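Local structure of phosphotriesterase, putative (4J35) at residues L46-L57 against F78-L88; G180-T191 against Y213-V222. The protein probably hydrolyses lactones at a two-metal centre, and is an engineered form of a weak promiscuous lactonase reworked for organophosphate hydrolysis. The protein carries 7 engineered substitutions. All blocks are in the same frame, centred on the assembly; numbering follows the deposited sequence.

Contact 1. Residues L46-L57 against F78-L88; sequences LASCTETARALL and FLREVSEATGL
Val82 enters helix 46-57 as a knob among Leu46, Cys49, Thr50 and Ala53; its CG2 lies 4.0 Å from Cys49 CB, and its CG1 faces Ala53 CB. Next to it Cys49 SG meets the rim of the Phe78 ring, 3.9 Å from Phe78 CE2 and 88° off the ring normal, an in-plane sulfur-aromatic contact. Leu46 N lies at the same ring's edge, and Leu46 CB packs on CE1. Leu88 CD2 lies 3.8 Å from Ala53 CB, and Leu88 CD1 meets Leu57. One turn on from Val82, Thr86 is the second knob: its CG2 lies 3.8 Å from Thr50 CB, its OG1 3.7 Å from Ala53 CB. Thr86 OG1 donates to Val82 O (2.9 Å) and accepts from Leu88 N (165°), closing an ST turn where the helix ends. With Thr86 cut back to an alanine, Leu88 N is likely to lose its acceptor, and a gap would probably open against Thr50 CB and Ala53 CB. At the polar edge Thr86 CG2 sits over one face of the Arg54 guanidinium, whose NH2 bonds weakly to Ala85 O (3.1 Å). Glu81 OE2 is hydrogen-bonded to His42 NE2, outside the two segments. Knobs-into-holes packing at -49° joins consecutive outer helices of the TIM barrel.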
loop_
_atom_site.group_PDB
_atom_site.type_symbol
_atom_site.label_atom_id
_atom_site.label_comp_id
_atom_site.label_asym_id
_atom_site.label_seq_id
_atom_site.Cartn_x
_atom_site.Cartn_y
_atom_site.Cartn_z
ATOM N N LEU A 46 -15.032 -3.999 13.730
ATOM C CA LEU A 46 -14.532 -2.924 14.581
ATOM C C LEU A 46 -13.737 -3.481 15.744
ATOM O O LEU A 46 -12.674 -2.967 16.081
ATOM C CB LEU A 46 -15.679 -2.065 15.118
ATOM C CG LEU A 46 -15.232 -0.839 15.931
ATOM C CD1 LEU A 46 -14.439 0.111 15.072
ATOM C CD2 LEU A 46 -16.420 -0.112 16.536
ATOM N N ALA A 47 -14.257 -4.530 16.372
ATOM C CA ALA A 47 -13.559 -5.136 17.493
ATOM C C ALA A 47 -12.214 -5.699 17.067
ATOM O O ALA A 47 -11.195 -5.460 17.715
ATOM C CB ALA A 47 -14.428 -6.235 18.135
ATOM N N SER A 48 -12.206 -6.454 15.976
ATOM C CA SER A 48 -10.987 -7.110 15.531
ATOM C C SER A 48 -9.925 -6.086 15.096
ATOM O O SER A 48 -8.754 -6.199 15.459
ATOM C CB SER A 48 -11.323 -8.051 14.379
ATOM O OG SER A 48 -10.188 -8.801 13.995
ATOM N N CYS A 49 -10.350 -5.089 14.327
ATOM C CA CYS A 49 -9.448 -4.052 13.804
ATOM C C CYS A 49 -8.874 -3.135 14.899
ATOM O O CYS A 49 -7.704 -2.779 14.846
ATOM C CB CYS A 49 -10.176 -3.216 12.734
ATOM S SG CYS A 49 -10.536 -4.155 11.285
ATOM N N THR A 50 -9.685 -2.768 15.895
ATOM C CA THR A 50 -9.196 -1.985 17.039
ATOM C C THR A 50 -8.231 -2.787 17.927
ATOM O O THR A 50 -7.288 -2.245 18.500
ATOM C CB THR A 50 -10.337 -1.461 17.937
ATOM O OG1 THR A 50 -11.087 -2.565 18.435
ATOM C CG2 THR A 50 -11.257 -0.497 17.180
ATOM N N GLU A 51 -8.500 -4.077 18.074
ATOM C CA GLU A 51 -7.586 -4.977 18.774
ATOM C C GLU A 51 -6.204 -4.928 18.055
ATOM O O GLU A 51 -5.145 -4.781 18.692
ATOM C CB GLU A 51 -8.214 -6.381 18.783
ATOM C CG GLU A 51 -7.549 -7.458 19.640
ATOM C CD GLU A 51 -7.838 -7.321 21.150
ATOM O OE1 GLU A 51 -8.510 -6.339 21.550
ATOM O OE2 GLU A 51 -7.384 -8.200 21.933
ATOM N N THR A 52 -6.223 -5.026 16.729
ATOM C CA THR A 52 -4.979 -5.060 15.951
ATOM C C THR A 52 -4.273 -3.710 16.039
ATOM O O THR A 52 -3.044 -3.634 16.212
ATOM C CB THR A 52 -5.255 -5.435 14.483
ATOM O OG1 THR A 52 -5.656 -6.801 14.421
ATOM C CG2 THR A 52 -3.994 -5.236 13.603
ATOM N N ALA A 53 -5.048 -2.634 15.944
ATOM C CA ALA A 53 -4.477 -1.307 16.084
ATOM C C ALA A 53 -3.796 -1.164 17.442
ATOM O O ALA A 53 -2.748 -0.542 17.575
ATOM C CB ALA A 53 -5.538 -0.237 15.940
ATOM N N ARG A 54 -4.412 -1.699 18.484
ATOM C CA ARG A 54 -3.781 -1.590 19.788
ATOM C C ARG A 54 -2.473 -2.340 19.853
ATOM O O ARG A 54 -1.535 -1.881 20.504
ATOM C CB ARG A 54 -4.722 -2.100 20.879
ATOM C CG ARG A 54 -5.822 -1.158 21.117
ATOM C CD ARG A 54 -6.829 -1.631 22.180
ATOM N NE ARG A 54 -8.010 -0.772 22.148
ATOM C CZ ARG A 54 -7.982 0.545 22.325
ATOM N NH1 ARG A 54 -6.840 1.163 22.577
ATOM N NH2 ARG A 54 -9.093 1.258 22.256
ATOM N N ALA A 55 -2.421 -3.513 19.237
ATOM C CA ALA A 55 -1.196 -4.281 19.216
ATOM C C ALA A 55 -0.073 -3.521 18.479
ATOM O O ALA A 55 1.108 -3.627 18.817
ATOM C CB ALA A 55 -1.433 -5.616 18.572
ATOM N N LEU A 56 -0.440 -2.764 17.466
ATOM C CA LEU A 56 0.552 -2.005 16.721
ATOM C C LEU A 56 1.054 -0.848 17.545
ATOM O O LEU A 56 2.252 -0.618 17.654
ATOM C CB LEU A 56 -0.050 -1.503 15.387
ATOM C CG LEU A 56 -0.249 -2.588 14.339
ATOM C CD1 LEU A 56 -1.081 -2.085 13.102
ATOM C CD2 LEU A 56 1.107 -3.095 13.867
ATOM N N LEU A 57 0.141 -0.101 18.142
ATOM C CA LEU A 57 0.542 0.975 19.012
ATOM C C LEU A 57 1.473 0.470 20.138
ATOM O O LEU A 57 2.445 1.136 20.507
ATOM C CB LEU A 57 -0.681 1.667 19.593
ATOM C CG LEU A 57 -1.508 2.512 18.635
ATOM C CD1 LEU A 57 -2.870 2.758 19.241
ATOM C CD2 LEU A 57 -0.804 3.834 18.371
ATOM N N PHE A 78 -15.291 3.785 8.219
ATOM C CA PHE A 78 -14.871 2.705 9.110
ATOM C C PHE A 78 -13.413 2.928 9.561
ATOM O O PHE A 78 -13.102 2.862 10.749
ATOM C CB PHE A 78 -15.073 1.317 8.461
ATOM C CG PHE A 78 -14.698 0.169 9.372
ATOM C CD1 PHE A 78 -15.583 -0.293 10.334
ATOM C CD2 PHE A 78 -13.454 -0.425 9.290
ATOM C CE1 PHE A 78 -15.217 -1.305 11.193
ATOM C CE2 PHE A 78 -13.093 -1.446 10.150
ATOM C CZ PHE A 78 -13.971 -1.883 11.098
ATOM N N LEU A 79 -12.510 3.248 8.632
ATOM C CA LEU A 79 -11.143 3.557 9.040
ATOM C C LEU A 79 -11.086 4.684 10.079
ATOM O O LEU A 79 -10.277 4.642 11.001
ATOM C CB LEU A 79 -10.309 3.978 7.825
ATOM C CG LEU A 79 -10.164 2.960 6.694
ATOM C CD1 LEU A 79 -9.259 3.567 5.641
ATOM C CD2 LEU A 79 -9.594 1.627 7.162
ATOM N N ARG A 80 -11.932 5.703 9.930
ATOM C CA ARG A 80 -11.992 6.780 10.933
ATOM C C ARG A 80 -12.472 6.275 12.291
ATOM O O ARG A 80 -11.936 6.676 13.327
ATOM C CB ARG A 80 -12.884 7.929 10.455
ATOM C CG ARG A 80 -12.969 9.096 11.436
ATOM C CD ARG A 80 -13.479 10.359 10.758
ATOM N NE ARG A 80 -14.872 10.222 10.352
ATOM C CZ ARG A 80 -15.574 11.162 9.728
ATOM N NH1 ARG A 80 -15.022 12.325 9.423
ATOM N NH2 ARG A 80 -16.837 10.928 9.404
ATOM N N GLU A 81 -13.442 5.370 12.299
ATOM C CA GLU A 81 -13.882 4.774 13.560
ATOM C C GLU A 81 -12.747 4.064 14.264
ATOM O O GLU A 81 -12.608 4.172 15.483
ATOM C CB GLU A 81 -14.980 3.739 13.346
ATOM C CG GLU A 81 -16.306 4.275 12.936
ATOM C CD GLU A 81 -17.335 3.166 12.836
ATOM O OE1 GLU A 81 -17.541 2.434 13.839
ATOM O OE2 GLU A 81 -17.928 3.022 11.750
ATOM N N VAL A 82 -11.967 3.296 13.503
ATOM C CA VAL A 82 -10.862 2.531 14.079
ATOM C C VAL A 82 -9.804 3.490 14.635
ATOM O O VAL A 82 -9.286 3.280 15.725
ATOM C CB VAL A 82 -10.229 1.597 13.022
ATOM C CG1 VAL A 82 -9.009 0.896 13.584
ATOM C CG2 VAL A 82 -11.261 0.578 12.534
ATOM N N SER A 83 -9.485 4.540 13.871
ATOM C CA SER A 83 -8.510 5.547 14.296
ATOM C C SER A 83 -8.938 6.302 15.549
ATOM O O SER A 83 -8.146 6.479 16.475
ATOM C CB SER A 83 -8.262 6.568 13.166
ATOM O OG SER A 83 -7.259 7.508 13.552
ATOM N N GLU A 84 -10.186 6.757 15.567
ATOM C CA GLU A 84 -10.715 7.514 16.701
ATOM C C GLU A 84 -10.862 6.646 17.950
ATOM O O GLU A 84 -10.817 7.148 19.079
ATOM C CB GLU A 84 -12.069 8.145 16.345
ATOM C CG GLU A 84 -11.996 9.280 15.318
ATOM C CD GLU A 84 -13.370 9.859 14.957
ATOM O OE1 GLU A 84 -14.396 9.270 15.360
ATOM O OE2 GLU A 84 -13.421 10.909 14.274
ATOM N N ALA A 85 -11.030 5.340 17.771
ATOM C CA ALA A 85 -11.157 4.451 18.918
ATOM C C ALA A 85 -9.796 4.133 19.569
ATOM O O ALA A 85 -9.731 3.868 20.757
ATOM C CB ALA A 85 -11.872 3.172 18.515
ATOM N N THR A 86 -8.706 4.183 18.801
ATOM C CA THR A 86 -7.422 3.688 19.287
ATOM C C THR A 86 -6.304 4.709 19.330
ATOM O O THR A 86 -5.323 4.525 20.053
ATOM C CB THR A 86 -6.930 2.553 18.398
ATOM O OG1 THR A 86 -6.701 3.065 17.082
ATOM C CG2 THR A 86 -7.964 1.447 18.341
ATOM N N GLY A 87 -6.427 5.761 18.531
ATOM C CA GLY A 87 -5.366 6.731 18.384
ATOM C C GLY A 87 -4.380 6.373 17.291
ATOM O O GLY A 87 -3.460 7.132 17.035
ATOM N N LEU A 88 -4.556 5.222 16.650
ATOM C CA LEU A 88 -3.724 4.874 15.506
ATOM C C LEU A 88 -4.079 5.795 14.326
ATOM O O LEU A 88 -5.248 5.958 13.985
ATOM C CB LEU A 88 -3.948 3.418 15.093
ATOM C CG LEU A 88 -3.070 2.933 13.928
ATOM C CD1 LEU A 88 -1.660 2.694 14.442
ATOM C CD2 LEU A 88 -3.600 1.725 13.287
#

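Contact 2. Residues G180-T191 against Y213-V222; sequences GQQGPQQAELLT and YHRETLRHGV
Tyr213 reaches from helix 213-218 to the start of helix 183-191, tying together two neighbouring outer helices of the TIM barrel whose axes, taken over these short segments, are 3° from parallel and approach to 8.4 Å. From its CB, a chi1 of 170° extends the side chain away from its own backbone N and brings the ring up to residues 180-183. Along one side of the ring, CD1 and then CE1 pass the Pro184 ring, with Tyr213 CE1 only 3.3 Å from Pro184 CD; the two side chains cross at about a right angle. Farther out, Tyr213 CZ comes 3.3 Å from Gly180 O, an oxygen that accepts from Gln181 NE2 and from Asn208 ND2. At the tip, Tyr213 OH accepts from Gly183 N at 2.8 Å with an N-H...O angle of 150°, so an amide of the first helical turn is paired with a phenol of the adjoining helix. Gly183 suits this spot, since a CB there would collide with the same OH. Pro184 is enclosed further by Thr217, whose OG1 sits 3.5 Å from Pro184 CG, and by the carboxylate of Glu216 near Pro184 CB. Toward the other end, the His220 imidazole lies with one face against the backbone of Ala187 and Glu188, while Ala187 CB touches His220 ND1 and, 3.8 Å away, Val222 CG2. Thr191 CG2 packs 3.6 Å from His220 O. Thr191 OG1 turns back to Ala187 O at 2.8 Å, and that carbonyl takes Thr191 N from the opposite face of its plane.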
loop_
_atom_site.group_PDB
_atom_site.type_symbol
_atom_site.label_atom_id
_atom_site.label_comp_id
_atom_site.label_asym_id
_atom_site.label_seq_id
_atom_site.Cartn_x
_atom_site.Cartn_y
_atom_site.Cartn_z
ATOM N N GLY A 180 6.183 -9.383 -9.194
ATOM C CA GLY A 180 7.563 -8.937 -9.254
ATOM C C GLY A 180 7.976 -8.388 -10.612
ATOM O O GLY A 180 9.132 -8.521 -10.994
ATOM N N GLN A 181 7.041 -7.776 -11.336
ATOM C CA GLN A 181 7.329 -7.208 -12.651
ATOM C C GLN A 181 6.844 -5.777 -12.784
ATOM O O GLN A 181 5.922 -5.367 -12.093
ATOM C CB GLN A 181 6.644 -8.037 -13.731
ATOM C CG GLN A 181 7.180 -9.433 -13.843
ATOM C CD GLN A 181 8.508 -9.456 -14.541
ATOM O OE1 GLN A 181 8.571 -9.505 -15.770
ATOM N NE2 GLN A 181 9.588 -9.394 -13.765
ATOM N N GLN A 182 7.462 -5.039 -13.709
ATOM C CA GLN A 182 7.069 -3.680 -14.069
ATOM C C GLN A 182 7.484 -2.586 -13.086
ATOM O O GLN A 182 7.066 -1.448 -13.235
ATOM C CB GLN A 182 5.554 -3.587 -14.330
ATOM C CG GLN A 182 5.037 -4.575 -15.341
ATOM C CD GLN A 182 5.764 -4.497 -16.681
ATOM O OE1 GLN A 182 6.096 -3.414 -17.174
ATOM N NE2 GLN A 182 6.029 -5.654 -17.266
ATOM N N GLY A 183 8.278 -2.903 -12.064
ATOM C CA GLY A 183 8.760 -1.841 -11.194
ATOM C C GLY A 183 9.505 -0.721 -11.925
ATOM O O GLY A 183 9.189 0.456 -11.807
ATOM N N PRO A 184 10.515 -1.084 -12.702
ATOM C CA PRO A 184 11.273 -0.030 -13.402
ATOM C C PRO A 184 10.399 0.791 -14.380
ATOM O O PRO A 184 10.564 2.022 -14.557
ATOM C CB PRO A 184 12.340 -0.826 -14.154
ATOM C CG PRO A 184 12.499 -2.087 -13.352
ATOM C CD PRO A 184 11.075 -2.423 -12.935
ATOM N N GLN A 185 9.469 0.106 -15.015
ATOM C CA GLN A 185 8.541 0.768 -15.942
ATOM C C GLN A 185 7.591 1.721 -15.240
ATOM O O GLN A 185 7.273 2.769 -15.761
ATOM C CB GLN A 185 7.731 -0.251 -16.711
ATOM C CG GLN A 185 8.524 -1.021 -17.720
ATOM C CD GLN A 185 9.119 -2.252 -17.128
ATOM O OE1 GLN A 185 9.400 -2.301 -15.934
ATOM N NE2 GLN A 185 9.295 -3.275 -17.950
ATOM N N GLN A 186 7.102 1.364 -14.059
ATOM C CA GLN A 186 6.249 2.287 -13.339
ATOM C C GLN A 186 7.014 3.566 -12.973
ATOM O O GLN A 186 6.484 4.689 -13.051
ATOM C CB GLN A 186 5.751 1.600 -12.040
ATOM C CG GLN A 186 4.659 0.558 -12.245
ATOM C CD GLN A 186 4.084 0.091 -10.907
ATOM O OE1 GLN A 186 4.606 0.453 -9.857
ATOM N NE2 GLN A 186 3.026 -0.713 -10.946
ATOM N N ALA A 187 8.242 3.379 -12.491
ATOM C CA ALA A 187 9.034 4.457 -11.941
ATOM C C ALA A 187 9.404 5.357 -13.100
ATOM O O ALA A 187 9.324 6.571 -13.015
ATOM C CB ALA A 187 10.301 3.917 -11.242
ATOM N N GLU A 188 9.737 4.725 -14.206
ATOM C CA GLU A 188 10.092 5.484 -15.418
ATOM C C GLU A 188 8.907 6.257 -16.004
ATOM O O GLU A 188 9.061 7.411 -16.439
ATOM C CB GLU A 188 10.599 4.535 -16.468
ATOM C CG GLU A 188 10.912 5.269 -17.770
ATOM C CD GLU A 188 11.404 4.320 -18.806
ATOM O OE1 GLU A 188 10.712 3.299 -19.032
ATOM O OE2 GLU A 188 12.488 4.575 -19.364
ATOM N N LEU A 189 7.735 5.627 -16.033
ATOM C CA LEU A 189 6.527 6.282 -16.527
ATOM C C LEU A 189 6.122 7.470 -15.640
ATOM O O LEU A 189 5.926 8.581 -16.117
ATOM C CB LEU A 189 5.381 5.274 -16.666
ATOM C CG LEU A 189 4.018 5.840 -17.048
ATOM C CD1 LEU A 189 4.119 6.661 -18.357
ATOM C CD2 LEU A 189 2.976 4.729 -17.204
ATOM N N LEU A 190 5.990 7.249 -14.344
ATOM C CA LEU A 190 5.625 8.338 -13.448
ATOM C C LEU A 190 6.648 9.500 -13.436
ATOM O O LEU A 190 6.259 10.668 -13.401
ATOM C CB LEU A 190 5.461 7.791 -12.011
ATOM C CG LEU A 190 4.199 6.925 -11.823
ATOM C CD1 LEU A 190 4.309 6.213 -10.411
ATOM C CD2 LEU A 190 2.932 7.725 -11.935
ATOM N N THR A 191 7.937 9.193 -13.426
ATOM C CA THR A 191 8.946 10.263 -13.463
ATOM C C THR A 191 8.900 11.017 -14.811
ATOM O O THR A 191 8.984 12.249 -14.830
ATOM C CB THR A 191 10.399 9.784 -13.175
ATOM O OG1 THR A 191 10.766 8.687 -14.034
ATOM C CG2 THR A 191 10.536 9.373 -11.696
ATOM N N TYR A 213 17.045 -5.816 -10.477
ATOM C CA TYR A 213 15.708 -5.305 -10.786
ATOM C C TYR A 213 15.381 -4.144 -9.852
ATOM O O TYR A 213 14.862 -3.123 -10.278
ATOM C CB TYR A 213 14.710 -6.450 -10.644
ATOM C CG TYR A 213 13.241 -6.091 -10.688
ATOM C CD1 TYR A 213 12.581 -5.889 -11.899
ATOM C CD2 TYR A 213 12.508 -5.992 -9.519
ATOM C CE1 TYR A 213 11.226 -5.588 -11.930
ATOM C CE2 TYR A 213 11.150 -5.702 -9.539
ATOM C CZ TYR A 213 10.519 -5.495 -10.742
ATOM O OH TYR A 213 9.171 -5.212 -10.739
ATOM N N HIS A 214 15.710 -4.299 -8.570
ATOM C CA HIS A 214 15.549 -3.215 -7.603
ATOM C C HIS A 214 16.444 -2.017 -7.916
ATOM O O HIS A 214 16.035 -0.868 -7.811
ATOM C CB HIS A 214 15.859 -3.718 -6.196
ATOM C CG HIS A 214 15.053 -4.910 -5.812
ATOM N ND1 HIS A 214 15.325 -6.169 -6.295
ATOM C CD2 HIS A 214 13.950 -5.034 -5.034
ATOM C CE1 HIS A 214 14.429 -7.020 -5.830
ATOM N NE2 HIS A 214 13.579 -6.353 -5.074
ATOM N N ARG A 215 17.698 -2.282 -8.227
ATOM C CA ARG A 215 18.638 -1.183 -8.476
ATOM C C ARG A 215 18.175 -0.361 -9.674
ATOM O O ARG A 215 18.218 0.870 -9.686
ATOM C CB ARG A 215 20.020 -1.754 -8.716
ATOM C CG ARG A 215 20.681 -2.217 -7.420
ATOM C CD ARG A 215 22.119 -2.561 -7.611
ATOM N NE ARG A 215 22.266 -3.892 -8.159
ATOM C CZ ARG A 215 22.757 -4.932 -7.505
ATOM N NH1 ARG A 215 23.172 -4.829 -6.244
ATOM N NH2 ARG A 215 22.811 -6.101 -8.132
ATOM N N GLU A 216 17.676 -1.051 -10.673
ATOM C CA GLU A 216 17.146 -0.336 -11.824
ATOM C C GLU A 216 15.968 0.586 -11.489
ATOM O O GLU A 216 15.868 1.686 -12.001
ATOM C CB GLU A 216 16.715 -1.306 -12.902
ATOM C CG GLU A 216 16.315 -0.595 -14.148
ATOM C CD GLU A 216 15.925 -1.540 -15.253
ATOM O OE1 GLU A 216 16.078 -2.762 -15.055
ATOM O OE2 GLU A 216 15.476 -1.042 -16.315
ATOM N N THR A 217 15.050 0.129 -10.640
ATOM C CA THR A 217 13.962 0.971 -10.216
ATOM C C THR A 217 14.449 2.181 -9.438
ATOM O O THR A 217 13.950 3.311 -9.651
ATOM C CB THR A 217 12.952 0.121 -9.297
ATOM O OG1 THR A 217 12.596 -1.071 -9.991
ATOM C CG2 THR A 217 11.702 0.897 -9.034
ATOM N N LEU A 218 15.433 1.947 -8.547
ATOM C CA LEU A 218 15.905 2.949 -7.583
ATOM C C LEU A 218 16.612 4.083 -8.331
ATOM O O LEU A 218 16.695 5.215 -7.882
ATOM C CB LEU A 218 16.884 2.343 -6.594
ATOM C CG LEU A 218 16.085 1.535 -5.529
ATOM C CD1 LEU A 218 17.004 0.604 -4.811
ATOM C CD2 LEU A 218 15.444 2.529 -4.580
ATOM N N ARG A 219 17.106 3.720 -9.482
ATOM C CA ARG A 219 17.743 4.677 -10.406
ATOM C C ARG A 219 16.884 5.928 -10.731
ATOM O O ARG A 219 17.419 6.987 -11.093
ATOM C CB ARG A 219 18.074 3.922 -11.692
ATOM C CG ARG A 219 18.857 4.676 -12.704
ATOM C CD ARG A 219 20.339 4.469 -12.449
ATOM N NE ARG A 219 20.841 3.251 -13.088
ATOM C CZ ARG A 219 21.561 3.224 -14.210
ATOM N NH1 ARG A 219 21.892 4.353 -14.834
ATOM N NH2 ARG A 219 21.967 2.062 -14.709
ATOM N N HIS A 220 15.556 5.816 -10.607
ATOM C CA HIS A 220 14.647 6.893 -10.984
ATOM C C HIS A 220 14.392 7.844 -9.860
ATOM O O HIS A 220 13.654 8.819 -10.023
ATOM C CB HIS A 220 13.339 6.312 -11.521
ATOM C CG HIS A 220 13.509 5.602 -12.820
ATOM N ND1 HIS A 220 13.613 4.235 -12.913
ATOM C CD2 HIS A 220 13.678 6.079 -14.077
ATOM C CE1 HIS A 220 13.794 3.890 -14.174
ATOM N NE2 HIS A 220 13.851 4.994 -14.901
ATOM N N GLY A 221 15.003 7.537 -8.713
ATOM C CA GLY A 221 14.942 8.388 -7.542
ATOM C C GLY A 221 13.772 8.065 -6.636
ATOM O O GLY A 221 13.572 8.754 -5.626
ATOM N N VAL A 222 12.980 7.078 -7.037
ATOM C CA VAL A 222 11.812 6.684 -6.268
ATOM C C VAL A 222 12.233 5.820 -5.098
ATOM O O VAL A 222 13.361 5.334 -5.008
ATOM C CB VAL A 222 10.732 5.920 -7.115
ATOM C CG1 VAL A 222 10.186 6.825 -8.272
ATOM C CG2 VAL A 222 11.287 4.579 -7.668
#

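Contacts 1 and 2 join different pairs of outer helices on opposite sides of the chain's centre; their own centres are 34 Å apart, and their nearest atoms about 21 Å, so they do not touch. The metal site lies in the barrel between them, and each approaches a different part of it. In contact 1 the side chain of Cys49 is about 9 Å from that of His23, a ligand of one cobalt ion. In contact 2, Gly180 lies about 6 Å from the side chain of His204, a ligand of the other cobalt ion, and about 11 Å from a bound cobalt ion. Neither contact supplies a metal ligand.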